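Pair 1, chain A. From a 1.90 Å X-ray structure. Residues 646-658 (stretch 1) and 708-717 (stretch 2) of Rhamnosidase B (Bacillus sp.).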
# COMPACT_ATOMS: atom_id res chain seq x y z
N ASN A 646 2.95 -13.32 -25.86
CA ASN A 646 3.88 -14.25 -25.23
C ASN A 646 3.23 -15.60 -24.94
O ASN A 646 2.73 -15.84 -23.84
CB ASN A 646 4.43 -13.63 -23.93
CG ASN A 646 5.57 -14.43 -23.33
OD1 ASN A 646 6.26 -13.96 -22.42
ND2 ASN A 646 5.78 -15.64 -23.83
N GLU A 647 3.23 -16.48 -25.94
CA GLU A 647 2.65 -17.81 -25.81
C GLU A 647 3.34 -18.65 -24.75
O GLU A 647 2.70 -19.47 -24.09
CB GLU A 647 2.68 -18.53 -27.16
CG GLU A 647 1.59 -18.09 -28.12
CD GLU A 647 1.71 -18.75 -29.49
OE1 GLU A 647 0.72 -18.70 -30.25
OE2 GLU A 647 2.78 -19.30 -29.80
N ALA A 648 4.64 -18.45 -24.59
CA ALA A 648 5.41 -19.20 -23.60
C ALA A 648 4.85 -18.94 -22.20
O ALA A 648 4.73 -19.87 -21.40
CB ALA A 648 6.88 -18.79 -23.66
N PHE A 649 4.52 -17.69 -21.92
CA PHE A 649 3.96 -17.36 -20.61
C PHE A 649 2.60 -18.01 -20.44
O PHE A 649 2.29 -18.52 -19.36
CB PHE A 649 3.83 -15.84 -20.44
CG PHE A 649 2.89 -15.44 -19.33
CD1 PHE A 649 1.55 -15.16 -19.61
CD2 PHE A 649 3.31 -15.43 -18.01
CE1 PHE A 649 0.66 -14.88 -18.59
CE2 PHE A 649 2.42 -15.14 -16.98
CZ PHE A 649 1.09 -14.87 -17.27
N ALA A 650 1.79 -18.00 -21.49
CA ALA A 650 0.46 -18.59 -21.43
C ALA A 650 0.56 -20.06 -21.04
O ALA A 650 -0.23 -20.56 -20.24
CB ALA A 650 -0.24 -18.46 -22.77
N ALA A 651 1.54 -20.75 -21.62
CA ALA A 651 1.76 -22.16 -21.35
C ALA A 651 2.20 -22.37 -19.90
O ALA A 651 1.74 -23.29 -19.23
CB ALA A 651 2.82 -22.72 -22.30
N ARG A 652 3.08 -21.49 -19.42
CA ARG A 652 3.57 -21.58 -18.05
C ARG A 652 2.49 -21.31 -17.02
O ARG A 652 2.46 -21.95 -15.97
CB ARG A 652 4.72 -20.59 -17.81
CG ARG A 652 6.00 -20.87 -18.57
CD ARG A 652 7.15 -20.07 -17.97
NE ARG A 652 6.94 -18.63 -18.08
CZ ARG A 652 7.26 -17.90 -19.16
NH1 ARG A 652 7.03 -16.60 -19.17
NH2 ARG A 652 7.81 -18.49 -20.21
N ILE A 653 1.60 -20.37 -17.32
CA ILE A 653 0.54 -20.00 -16.39
C ILE A 653 -0.76 -20.79 -16.48
O ILE A 653 -1.54 -20.81 -15.53
CB ILE A 653 0.22 -18.47 -16.52
CG1 ILE A 653 -0.26 -17.92 -15.18
CG2 ILE A 653 -0.85 -18.24 -17.58
CD1 ILE A 653 0.83 -17.86 -14.13
N TRP A 654 -1.01 -21.43 -17.62
CA TRP A 654 -2.26 -22.19 -17.79
C TRP A 654 -2.60 -23.13 -16.64
O TRP A 654 -3.72 -23.12 -16.13
CB TRP A 654 -2.24 -22.99 -19.10
CG TRP A 654 -3.37 -23.98 -19.20
CD1 TRP A 654 -3.26 -25.33 -19.37
CD2 TRP A 654 -4.77 -23.71 -19.09
NE1 TRP A 654 -4.50 -25.92 -19.37
CE2 TRP A 654 -5.45 -24.94 -19.20
CE3 TRP A 654 -5.52 -22.54 -18.91
CZ2 TRP A 654 -6.85 -25.04 -19.13
CZ3 TRP A 654 -6.91 -22.64 -18.84
CH2 TRP A 654 -7.56 -23.89 -18.95
N PRO A 655 -1.64 -23.97 -16.20
CA PRO A 655 -1.91 -24.89 -15.10
C PRO A 655 -2.45 -24.21 -13.84
O PRO A 655 -3.41 -24.69 -13.24
CB PRO A 655 -0.55 -25.55 -14.86
CG PRO A 655 0.03 -25.59 -16.25
CD PRO A 655 -0.31 -24.21 -16.78
N ALA A 656 -1.85 -23.09 -13.46
CA ALA A 656 -2.30 -22.35 -12.28
C ALA A 656 -3.71 -21.82 -12.49
O ALA A 656 -4.50 -21.75 -11.55
CB ALA A 656 -1.34 -21.20 -11.98
N VAL A 657 -4.02 -21.44 -13.72
CA VAL A 657 -5.34 -20.92 -14.05
C VAL A 657 -6.38 -22.03 -13.98
O VAL A 657 -7.46 -21.85 -13.40
CB VAL A 657 -5.36 -20.30 -15.48
CG1 VAL A 657 -6.78 -19.93 -15.87
CG2 VAL A 657 -4.46 -19.07 -15.52
N LYS A 658 -6.06 -23.17 -14.58
CA LYS A 658 -6.95 -24.32 -14.59
C LYS A 658 -7.19 -24.80 -13.15
O LYS A 658 -8.33 -25.07 -12.75
CB LYS A 658 -6.31 -25.44 -15.41
CG LYS A 658 -7.13 -26.71 -15.54
CD LYS A 658 -6.38 -27.73 -16.38
CE LYS A 658 -7.18 -29.01 -16.55
NZ LYS A 658 -8.49 -28.76 -17.21
N ASP A 708 -12.77 -16.67 -20.47
CA ASP A 708 -11.49 -16.00 -20.70
C ASP A 708 -10.33 -16.99 -20.61
O ASP A 708 -9.31 -16.83 -21.27
CB ASP A 708 -11.28 -14.87 -19.68
CG ASP A 708 -12.14 -13.66 -19.96
OD1 ASP A 708 -12.24 -12.79 -19.07
OD2 ASP A 708 -12.72 -13.56 -21.06
N SER A 709 -10.50 -18.03 -19.79
CA SER A 709 -9.45 -19.03 -19.59
C SER A 709 -9.09 -19.76 -20.89
O SER A 709 -7.96 -20.23 -21.05
CB SER A 709 -9.89 -20.06 -18.54
OG SER A 709 -10.96 -20.86 -19.02
N ARG A 710 -10.04 -19.87 -21.80
CA ARG A 710 -9.79 -20.54 -23.07
C ARG A 710 -8.63 -19.89 -23.82
O ARG A 710 -7.77 -20.59 -24.37
CB ARG A 710 -11.05 -20.53 -23.94
CG ARG A 710 -10.83 -21.01 -25.37
CD ARG A 710 -12.12 -21.57 -25.97
NE ARG A 710 -12.44 -22.87 -25.40
CZ ARG A 710 -13.58 -23.53 -25.61
NH1 ARG A 710 -13.78 -24.71 -25.04
NH2 ARG A 710 -14.52 -23.01 -26.39
N ALA A 711 -8.61 -18.56 -23.84
CA ALA A 711 -7.56 -17.83 -24.53
C ALA A 711 -6.18 -18.31 -24.07
O ALA A 711 -5.29 -18.55 -24.88
CB ALA A 711 -7.71 -16.33 -24.29
N LEU A 712 -6.02 -18.45 -22.76
CA LEU A 712 -4.74 -18.90 -22.20
C LEU A 712 -4.47 -20.35 -22.57
O LEU A 712 -3.35 -20.72 -22.92
CB LEU A 712 -4.75 -18.75 -20.68
CG LEU A 712 -4.76 -17.29 -20.20
CD1 LEU A 712 -5.11 -17.22 -18.72
CD2 LEU A 712 -3.40 -16.67 -20.47
N ALA A 713 -5.51 -21.18 -22.50
CA ALA A 713 -5.38 -22.59 -22.84
C ALA A 713 -4.96 -22.74 -24.30
O ALA A 713 -4.06 -23.51 -24.63
CB ALA A 713 -6.70 -23.31 -22.61
N ALA A 714 -5.62 -21.99 -25.18
CA ALA A 714 -5.32 -22.03 -26.61
C ALA A 714 -3.92 -21.49 -26.88
O ALA A 714 -3.14 -22.09 -27.63
CB ALA A 714 -6.35 -21.23 -27.38
N ALA A 715 -3.60 -20.35 -26.28
CA ALA A 715 -2.29 -19.74 -26.47
C ALA A 715 -1.23 -20.71 -25.94
O ALA A 715 -0.10 -20.73 -26.42
CB ALA A 715 -2.21 -18.41 -25.73
N ALA A 716 -1.62 -21.50 -24.94
CA ALA A 716 -0.71 -22.46 -24.34
C ALA A 716 -0.56 -23.71 -25.20
O ALA A 716 0.32 -24.54 -24.96
CB ALA A 716 -1.20 -22.85 -22.95
N GLY A 717 -1.42 -23.84 -26.21
CA GLY A 717 -1.36 -24.99 -27.09
C GLY A 717 -2.10 -26.20 -26.56
O GLY A 717 -1.76 -27.34 -26.88

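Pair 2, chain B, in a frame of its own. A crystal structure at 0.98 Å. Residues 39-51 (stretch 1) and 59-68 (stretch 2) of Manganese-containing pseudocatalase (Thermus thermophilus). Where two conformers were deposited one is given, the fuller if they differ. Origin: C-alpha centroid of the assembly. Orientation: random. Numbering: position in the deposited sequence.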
# COMPACT_ATOMS: atom_id res chain seq x y z
N THR B 39 -15.28 -2.78 11.66
CA THR B 39 -15.99 -2.61 12.94
C THR B 39 -15.41 -3.54 13.99
O THR B 39 -15.10 -3.12 15.11
CB THR B 39 -17.49 -2.71 12.74
OG1 THR B 39 -17.73 -3.95 12.10
CG2 THR B 39 -18.03 -1.55 11.94
N LEU B 40 -15.17 -4.80 13.62
CA LEU B 40 -14.51 -5.74 14.52
C LEU B 40 -13.24 -5.17 15.07
O LEU B 40 -13.01 -5.14 16.30
CB LEU B 40 -14.21 -7.04 13.78
CG LEU B 40 -13.29 -8.00 14.51
CD1 LEU B 40 -13.87 -8.45 15.84
CD2 LEU B 40 -12.96 -9.19 13.59
N MET B 41 -12.29 -4.78 14.20
CA MET B 41 -10.97 -4.47 14.69
C MET B 41 -10.93 -3.13 15.40
O MET B 41 -10.14 -2.94 16.35
CB MET B 41 -9.99 -4.53 13.52
CG MET B 41 -9.79 -5.97 12.97
SD MET B 41 -8.68 -6.96 14.06
CE MET B 41 -9.11 -8.67 13.68
N ASN B 42 -11.77 -2.17 14.99
CA ASN B 42 -11.89 -0.94 15.75
C ASN B 42 -12.27 -1.25 17.21
O ASN B 42 -11.64 -0.77 18.14
CB ASN B 42 -12.96 -0.00 15.12
CG ASN B 42 -12.31 0.90 14.09
OD1 ASN B 42 -11.77 1.93 14.46
ND2 ASN B 42 -12.33 0.51 12.82
N TYR B 43 -13.36 -2.01 17.37
CA TYR B 43 -13.85 -2.22 18.75
C TYR B 43 -12.91 -3.13 19.51
O TYR B 43 -12.72 -2.96 20.73
CB TYR B 43 -15.26 -2.73 18.72
CG TYR B 43 -16.20 -1.93 17.87
CD1 TYR B 43 -16.00 -0.57 17.55
CD2 TYR B 43 -17.32 -2.54 17.32
CE1 TYR B 43 -16.83 0.09 16.67
CE2 TYR B 43 -18.19 -1.89 16.46
CZ TYR B 43 -17.92 -0.55 16.12
OH TYR B 43 -18.70 0.13 15.24
N MET B 44 -12.30 -4.09 18.83
CA MET B 44 -11.38 -4.99 19.51
C MET B 44 -10.21 -4.19 20.06
O MET B 44 -9.88 -4.29 21.25
CB MET B 44 -10.90 -6.07 18.57
CG MET B 44 -10.25 -7.18 19.21
SD MET B 44 -11.26 -8.12 20.38
CE MET B 44 -12.18 -8.80 19.45
N TYR B 45 -9.53 -3.40 19.21
CA TYR B 45 -8.38 -2.65 19.69
C TYR B 45 -8.78 -1.59 20.69
O TYR B 45 -8.07 -1.36 21.67
CB TYR B 45 -7.55 -2.10 18.54
CG TYR B 45 -6.65 -3.17 17.97
CD1 TYR B 45 -5.34 -3.32 18.39
CD2 TYR B 45 -7.09 -4.10 17.05
CE1 TYR B 45 -4.55 -4.33 17.94
CE2 TYR B 45 -6.32 -5.16 16.58
CZ TYR B 45 -5.01 -5.23 17.06
OH TYR B 45 -4.18 -6.24 16.59
N GLN B 46 -9.92 -0.89 20.47
CA GLN B 46 -10.34 0.06 21.49
C GLN B 46 -10.53 -0.65 22.83
O GLN B 46 -10.20 -0.12 23.90
CB GLN B 46 -11.65 0.75 21.09
CG GLN B 46 -11.45 1.75 19.96
CD GLN B 46 -12.77 2.20 19.39
OE1 GLN B 46 -13.80 1.97 20.02
NE2 GLN B 46 -12.77 2.84 18.23
N SER B 47 -11.10 -1.88 22.81
CA SER B 47 -11.31 -2.58 24.05
C SER B 47 -9.98 -2.94 24.71
O SER B 47 -9.83 -2.83 25.94
CB SER B 47 -12.20 -3.80 23.87
OG SER B 47 -11.59 -4.93 23.27
N PHE B 48 -8.99 -3.37 23.93
CA PHE B 48 -7.67 -3.66 24.51
C PHE B 48 -7.09 -2.40 25.15
O PHE B 48 -6.52 -2.42 26.25
CB PHE B 48 -6.70 -4.17 23.44
CG PHE B 48 -7.13 -5.44 22.72
CD1 PHE B 48 -8.03 -6.34 23.25
CD2 PHE B 48 -6.52 -5.74 21.50
CE1 PHE B 48 -8.35 -7.51 22.58
CE2 PHE B 48 -6.84 -6.92 20.84
CZ PHE B 48 -7.74 -7.80 21.37
N ASN B 49 -7.20 -1.29 24.40
CA ASN B 49 -6.50 -0.04 24.73
C ASN B 49 -7.28 0.83 25.72
O ASN B 49 -6.81 1.91 26.08
CB ASN B 49 -6.30 0.73 23.43
CG ASN B 49 -5.36 0.03 22.45
OD1 ASN B 49 -5.38 0.47 21.21
ND2 ASN B 49 -4.59 -0.86 22.84
N PHE B 50 -8.42 0.37 26.20
CA PHE B 50 -9.33 1.18 27.01
C PHE B 50 -8.68 1.53 28.33
O PHE B 50 -8.23 0.66 29.07
CB PHE B 50 -10.63 0.36 27.20
CG PHE B 50 -11.79 1.17 27.69
CD1 PHE B 50 -11.91 1.53 29.04
CD2 PHE B 50 -12.79 1.55 26.82
CE1 PHE B 50 -13.02 2.24 29.49
CE2 PHE B 50 -13.90 2.26 27.28
CZ PHE B 50 -14.00 2.59 28.60
N ARG B 51 -8.72 2.81 28.68
CA ARG B 51 -8.23 3.29 29.97
C ARG B 51 -9.42 3.59 30.86
O ARG B 51 -10.40 4.20 30.45
CB ARG B 51 -7.39 4.55 29.78
CG ARG B 51 -6.09 4.26 29.04
CD ARG B 51 -5.52 5.55 28.51
NE ARG B 51 -4.30 5.39 27.75
CZ ARG B 51 -3.07 5.45 28.23
NH1 ARG B 51 -2.84 5.64 29.52
NH2 ARG B 51 -2.04 5.31 27.42
N TYR B 59 -19.11 1.68 29.77
CA TYR B 59 -18.66 1.97 28.40
C TYR B 59 -17.67 0.93 27.91
O TYR B 59 -17.70 0.53 26.73
CB TYR B 59 -18.02 3.38 28.37
CG TYR B 59 -18.97 4.43 28.89
CD1 TYR B 59 -19.99 4.92 28.12
CD2 TYR B 59 -18.87 4.87 30.21
CE1 TYR B 59 -20.90 5.82 28.65
CE2 TYR B 59 -19.79 5.76 30.75
CZ TYR B 59 -20.80 6.25 29.96
OH TYR B 59 -21.68 7.15 30.50
N TYR B 60 -16.80 0.46 28.79
CA TYR B 60 -15.89 -0.65 28.46
C TYR B 60 -16.70 -1.90 28.12
O TYR B 60 -16.43 -2.57 27.10
CB TYR B 60 -14.96 -0.90 29.63
CG TYR B 60 -14.09 -2.13 29.41
CD1 TYR B 60 -13.17 -2.19 28.37
CD2 TYR B 60 -14.19 -3.22 30.25
CE1 TYR B 60 -12.40 -3.31 28.17
CE2 TYR B 60 -13.42 -4.34 30.06
CZ TYR B 60 -12.50 -4.39 29.04
OH TYR B 60 -11.70 -5.48 28.82
N ASP B 61 -17.68 -2.25 28.94
CA ASP B 61 -18.48 -3.42 28.68
C ASP B 61 -19.10 -3.34 27.29
O ASP B 61 -19.14 -4.32 26.54
CB ASP B 61 -19.72 -3.52 29.67
CG ASP B 61 -19.35 -4.05 31.09
OD1 ASP B 61 -18.13 -4.27 31.38
OD2 ASP B 61 -20.32 -4.23 31.87
N LEU B 62 -19.59 -2.16 26.94
CA LEU B 62 -20.27 -1.98 25.66
C LEU B 62 -19.30 -2.26 24.49
O LEU B 62 -19.63 -3.02 23.59
CB LEU B 62 -20.82 -0.56 25.58
CG LEU B 62 -21.66 -0.31 24.39
CD1 LEU B 62 -22.92 -1.14 24.36
CD2 LEU B 62 -21.99 1.18 24.29
N ILE B 63 -18.13 -1.61 24.52
CA ILE B 63 -17.19 -1.78 23.40
C ILE B 63 -16.65 -3.20 23.36
O ILE B 63 -16.54 -3.81 22.29
CB ILE B 63 -16.07 -0.71 23.48
CG1 ILE B 63 -16.65 0.72 23.32
CG2 ILE B 63 -14.99 -0.98 22.41
CD1 ILE B 63 -15.60 1.84 23.54
N ALA B 64 -16.29 -3.77 24.52
CA ALA B 64 -15.74 -5.10 24.56
C ALA B 64 -16.75 -6.13 24.04
O ALA B 64 -16.38 -7.10 23.36
CB ALA B 64 -15.28 -5.46 25.97
N ASN B 65 -18.02 -5.96 24.40
CA ASN B 65 -19.05 -6.89 24.01
C ASN B 65 -19.43 -6.76 22.53
O ASN B 65 -19.59 -7.75 21.84
CB ASN B 65 -20.28 -6.70 24.89
CG ASN B 65 -21.33 -7.72 24.60
OD1 ASN B 65 -21.14 -8.92 24.85
ND2 ASN B 65 -22.45 -7.28 24.05
N ILE B 66 -19.58 -5.52 22.04
CA ILE B 66 -19.89 -5.34 20.63
C ILE B 66 -18.74 -5.87 19.77
O ILE B 66 -18.98 -6.51 18.74
CB ILE B 66 -20.32 -3.91 20.30
CG1 ILE B 66 -21.64 -3.60 21.00
CG2 ILE B 66 -20.46 -3.73 18.78
CD1 ILE B 66 -22.09 -2.13 20.84
N ALA B 67 -17.48 -5.68 20.21
CA ALA B 67 -16.36 -6.26 19.48
C ALA B 67 -16.59 -7.77 19.28
O ALA B 67 -16.31 -8.34 18.23
CB ALA B 67 -15.06 -6.05 20.23
N THR B 68 -17.01 -8.45 20.36
CA THR B 68 -17.23 -9.89 20.30
C THR B 68 -18.31 -10.25 19.30
O THR B 68 -18.20 -11.21 18.55
CB THR B 68 -17.54 -10.44 21.70
OG1 THR B 68 -16.54 -9.97 22.59
CG2 THR B 68 -17.55 -11.95 21.70
O HOH W 1 -9.78 -5.55 26.83

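Both pairs set two helices against each other with their axes 8.0 Å apart at closest approach and their N-to-C directions well past perpendicular, at 122° in pair 1 and 141° in pair 2. The central residues superpose with an RMSD of 0.8 Å. No hydrogen bond joins the two stretches directly in either pair, so shape and apolar contact carry the packing.

The closest match in side-chain position is a branched residue on the second helix. A:Leu712 and B:Ile63 match, both point toward the first helix, and their side-chain centres fall 0.6 Å apart although one is branched at CG and the other at CB. A:Leu712 is a knob among A:Ala650, A:Ile653, A:Trp654 and A:Val657; its CD1 lies 3.8 Å from CG2 of A:Val657. B:Ile63 faces the matching positions, B:Tyr43, B:Gln46, B:Ser47 and B:Phe50, with its CG2 3.4 Å from O of B:Tyr43. An alanine one turn on is the second shared rule. A:Ala716 CB packs 3.4 Å from CA of A:Ala651, and B:Ala67 CB lies 3.7 Å from CB of B:Tyr43; the small side chain sits where the backbones come close, with CA atoms 3.9 Å apart between A:Ala651 and A:Ala716 and 4.8 Å apart between B:Tyr43 and B:Ala67.

Around these fixed points, bulk is redistributed. At A:Trp654 = B:Ser47, pair 1 spends a large ring: CB of A:Ala713 sits over one face of it, 3.7 Å from the centroid of the six-membered ring of A:Trp654, a CH-pi contact. Pair 2 has a serine there, whose CB lies 3.8 Å from CA of B:Ala64, the match of A:Ala713. Its hydroxyl turns back to its own helix, OG of B:Ser47 donating to O of B:Met44 at 2.7 Å.

Pair 2 places much of its aromatic bulk at neighbouring positions. Where pair 1 has A:Val657 and A:Ser709, with CG1 of the valine 4.1 Å from CB of the serine, pair 2 has B:Phe50 and B:Tyr60. CB of B:Tyr60 lies over the face of B:Phe50, 3.8 Å from its ring centroid, while the two rings meet obliquely. A water donates to OH of B:Tyr60 at 2.8 Å and, weakly, to O of B:Ser47 at 2.9 Å, a polar bridge between the stretches.

At A:Ala650 = B:Tyr43, the alanine meets CB of A:Ala715 with its own CB at 3.6 Å; the tyrosine instead reaches the matching B:Ile66, CD2 of B:Tyr43 to CG2 of B:Ile66 at 3.7 Å.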